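Local coordinates for protein Exo-beta-1,3-glucanase (Streptomyces sp. SirexAA-E, PDB 4PEY) that hydrolyses laminarin and laminarioligosaccharides from their non-reducing ends as a secreted exo-beta-1,3-glucanase, yielding glucose and laminaribiose, at residues A[36-41]-A[55-60]. The protein carries 1 engineered substitution. Residues are numbered along the deposited sequence; the frame is centred on the assembly and turned at random.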
ATOM      1  N   GLY A  36     -17.421 -19.209 -13.999  1.00 20.52           N
ATOM      2  CA  GLY A  36     -16.545 -20.366 -14.073  1.00 20.97           C
ATOM      3  C   GLY A  36     -15.088 -19.971 -14.242  1.00 22.13           C
ATOM      4  O   GLY A  36     -14.197 -20.545 -13.615  1.00 21.07           O
ATOM      5  N   LYS A  37     -14.844 -18.979 -15.093  1.00 20.54           N
ATOM      6  CA  LYS A  37     -13.485 -18.527 -15.364  1.00 20.51           C
ATOM      7  C   LYS A  37     -12.847 -17.863 -14.152  1.00 21.13           C
ATOM      8  O   LYS A  37     -11.680 -18.117 -13.837  1.00 20.22           O
ATOM      9  CB  LYS A  37     -13.482 -17.578 -16.564  1.00 22.72           C
ATOM     10  CG  LYS A  37     -13.746 -18.312 -17.864  1.00 25.59           C
ATOM     11  CD  LYS A  37     -14.197 -17.399 -18.992  1.00 27.97           C
ATOM     12  CE  LYS A  37     -14.528 -18.225 -20.233  1.00 34.11           C
ATOM     13  NZ  LYS A  37     -15.156 -17.414 -21.308  1.00 37.38           N
ATOM     14  N   VAL A  38     -13.609 -17.022 -13.459  1.00 19.06           N
ATOM     15  CA  VAL A  38     -13.087 -16.339 -12.282  1.00 17.09           C
ATOM     16  C   VAL A  38     -12.896 -17.328 -11.121  1.00 16.64           C
ATOM     17  O   VAL A  38     -11.949 -17.209 -10.344  1.00 17.75           O
ATOM     18  CB  VAL A  38     -14.011 -15.166 -11.883  1.00 20.06           C
ATOM     19  CG1 VAL A  38     -13.613 -14.573 -10.548  1.00 24.02           C
ATOM     20  CG2 VAL A  38     -13.980 -14.101 -12.968  1.00 20.92           C
ATOM     21  N   ASP A  39     -13.770 -18.327 -11.030  1.00 17.99           N
ATOM     22  CA  ASP A  39     -13.621 -19.375 -10.020  1.00 18.57           C
ATOM     23  C   ASP A  39     -12.377 -20.227 -10.278  1.00 18.67           C
ATOM     24  O   ASP A  39     -11.712 -20.664  -9.338  1.00 18.39           O
ATOM     25  CB  ASP A  39     -14.858 -20.281  -9.975  1.00 19.24           C
ATOM     26  CG  ASP A  39     -16.009 -19.672  -9.200  1.00 23.16           C
ATOM     27  OD1 ASP A  39     -15.774 -18.724  -8.417  1.00 24.30           O
ATOM     28  OD2 ASP A  39     -17.150 -20.160  -9.365  1.00 26.63           O
ATOM     29  N   GLU A  40     -12.068 -20.472 -11.549  1.00 19.03           N
ATOM     30  CA  GLU A  40     -10.879 -21.247 -11.885  1.00 20.19           C
ATOM     31  C   GLU A  40      -9.619 -20.535 -11.393  1.00 19.32           C
ATOM     32  O   GLU A  40      -8.726 -21.158 -10.811  1.00 19.60           O
ATOM     33  CB  GLU A  40     -10.793 -21.500 -13.394  1.00 23.17           C
ATOM     34  CG  GLU A  40      -9.539 -22.253 -13.798  1.00 29.36           C
ATOM     35  CD  GLU A  40      -9.498 -22.599 -15.274  1.00 37.08           C
ATOM     36  OE1 GLU A  40     -10.167 -21.908 -16.076  1.00 40.80           O
ATOM     37  OE2 GLU A  40      -8.789 -23.567 -15.630  1.00 39.96           O
ATOM     38  N   VAL A  41      -9.556 -19.226 -11.625  1.00 16.50           N
ATOM     39  CA  VAL A  41      -8.434 -18.425 -11.149  1.00 16.29           C
ATOM     40  C   VAL A  41      -8.373 -18.467  -9.622  1.00 16.58           C
ATOM     41  O   VAL A  41      -7.306 -18.670  -9.045  1.00 16.21           O
ATOM     42  CB  VAL A  41      -8.536 -16.956 -11.638  1.00 15.45           C
ATOM     43  CG1 VAL A  41      -7.438 -16.097 -11.019  1.00 15.33           C
ATOM     44  CG2 VAL A  41      -8.457 -16.896 -13.165  1.00 16.59           C
ATOM     45  N   TYR A  55      -2.406 -12.646 -12.075  1.00 12.12           N
ATOM     46  CA  TYR A  55      -3.609 -12.488 -12.896  1.00 13.51           C
ATOM     47  C   TYR A  55      -4.231 -11.118 -12.768  1.00 12.09           C
ATOM     48  O   TYR A  55      -4.383 -10.609 -11.647  1.00 12.13           O
ATOM     49  CB  TYR A  55      -4.679 -13.517 -12.518  1.00 14.93           C
ATOM     50  CG  TYR A  55      -4.280 -14.951 -12.698  1.00 16.86           C
ATOM     51  CD1 TYR A  55      -3.663 -15.650 -11.668  1.00 17.08           C
ATOM     52  CD2 TYR A  55      -4.537 -15.617 -13.886  1.00 19.67           C
ATOM     53  CE1 TYR A  55      -3.302 -16.963 -11.821  1.00 19.82           C
ATOM     54  CE2 TYR A  55      -4.181 -16.937 -14.048  1.00 22.32           C
ATOM     55  CZ  TYR A  55      -3.566 -17.604 -13.012  1.00 23.53           C
ATOM     56  OH  TYR A  55      -3.208 -18.922 -13.167  1.00 28.55           O
ATOM     57  N   ALA A  56      -4.643 -10.548 -13.903  1.00 11.44           N
ATOM     58  CA  ALA A  56      -5.498  -9.360 -13.892  1.00 10.18           C
ATOM     59  C   ALA A  56      -6.829  -9.709 -14.529  1.00 13.22           C
ATOM     60  O   ALA A  56      -6.866 -10.258 -15.634  1.00 14.94           O
ATOM     61  CB  ALA A  56      -4.846  -8.188 -14.627  1.00 12.11           C
ATOM     62  N   LEU A  57      -7.916  -9.409 -13.822  1.00 12.19           N
ATOM     63  CA  LEU A  57      -9.274  -9.616 -14.325  1.00 12.81           C
ATOM     64  C   LEU A  57      -9.840  -8.248 -14.688  1.00 13.48           C
ATOM     65  O   LEU A  57      -9.965  -7.372 -13.829  1.00 14.22           O
ATOM     66  CB  LEU A  57     -10.159 -10.307 -13.281  1.00 13.05           C
ATOM     67  CG  LEU A  57      -9.546 -11.522 -12.575  1.00 12.28           C
ATOM     68  CD1 LEU A  57     -10.477 -12.036 -11.481  1.00 14.03           C
ATOM     69  CD2 LEU A  57      -9.211 -12.621 -13.582  1.00 14.67           C
ATOM     70  N   MET A  58     -10.169  -8.055 -15.961  1.00 13.13           N
ATOM     71  CA  MET A  58     -10.610  -6.755 -16.458  0.65 12.11           C
ATOM     72  C   MET A  58     -11.988  -6.865 -17.081  1.00 14.72           C
ATOM     73  O   MET A  58     -12.220  -7.734 -17.913  1.00 16.83           O
ATOM     74  CB  MET A  58      -9.613  -6.212 -17.485  0.65 12.73           C
ATOM     75  CG  MET A  58      -8.291  -5.765 -16.885  0.65 13.56           C
ATOM     76  SD  MET A  58      -8.505  -4.219 -15.994  0.65 15.04           S
ATOM     77  CE  MET A  58      -6.812  -3.776 -15.638  0.65 13.99           C
ATOM     78  N   PHE A  59     -12.891  -5.978 -16.689  1.00 13.38           N
ATOM     79  CA  PHE A  59     -14.268  -6.045 -17.157  1.00 14.04           C
ATOM     80  C   PHE A  59     -14.654  -4.826 -17.986  1.00 14.12           C
ATOM     81  O   PHE A  59     -14.585  -3.690 -17.505  1.00 14.41           O
ATOM     82  CB  PHE A  59     -15.211  -6.195 -15.955  1.00 14.32           C
ATOM     83  CG  PHE A  59     -15.120  -7.540 -15.282  1.00 14.24           C
ATOM     84  CD1 PHE A  59     -14.033  -7.868 -14.478  1.00 14.79           C
ATOM     85  CD2 PHE A  59     -16.123  -8.480 -15.459  1.00 15.16           C
ATOM     86  CE1 PHE A  59     -13.951  -9.116 -13.873  1.00 14.02           C
ATOM     87  CE2 PHE A  59     -16.051  -9.715 -14.856  1.00 15.59           C
ATOM     88  CZ  PHE A  59     -14.962 -10.040 -14.064  1.00 14.80           C
ATOM     89  N   LYS A  60     -15.053  -5.070 -19.234  1.00 15.61           N
ATOM     90  CA  LYS A  60     -15.503  -3.994 -20.119  0.89 15.06           C
ATOM     91  C   LYS A  60     -16.780  -3.358 -19.575  1.00 15.31           C
ATOM     92  O   LYS A  60     -17.552  -4.007 -18.856  1.00 15.33           O
ATOM     93  CB  LYS A  60     -15.739  -4.513 -21.541  0.89 17.60           C
ATOM     94  CG  LYS A  60     -14.508  -5.102 -22.203  0.89 20.02           C
ATOM     95  CD  LYS A  60     -14.751  -5.371 -23.683  0.89 22.28           C
ATOM     96  CE  LYS A  60     -13.468  -5.801 -24.367  0.89 27.40           C
ATOM     97  NZ  LYS A  60     -13.634  -5.922 -25.845  0.89 30.39           N
TER
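V38 meets L57 and F59 with its two methyls, one for each, where segment 36-41 of helix 34-45 lies against strand 55-59. V38 CG1, anti to the backbone N (chi1 171°), comes within 4.1 Å of L57 CD1, the two side chains crossing at a slant. CG2 instead approaches the rim of the phenyl ring, near the ring plane, with V38 CG2 4.3 Å from F59 CZ. That ring is also stacked with F27 of the preceding strand and meets F89 and Y64 edge-to-face, so the valine joins an aromatic cluster at its border.

One helical turn further on, V41 points toward the strand and divides its methyls in a different way. V41 CG1 sits over one face of the Y55 ring in a CH-pi contact, 4.0 Å from the centroid. It is offset toward the rim, and its nearest ring atom is Y55 CG. V41 CG2 touches the ring near Y55 CD2 and lies 4.4 Å from L57 CD2, bridging the two residues. The far end of the tyrosine is polar, and its OH is hydrogen-bonded to K44 NZ, further along the same helix.

The contact is wholly side-chain packing: alternate strand residues Y55, L57 and F59 receive V41 and V38, and the segment axes run nearly antiparallel (160°), 10.8 Å apart. Helix 34-45, between parallel-paired strands 24-27 and 55-59 in sequence, packs its valines on their side chains at the start of the parallel beta-helix typical of GH55 enzymes.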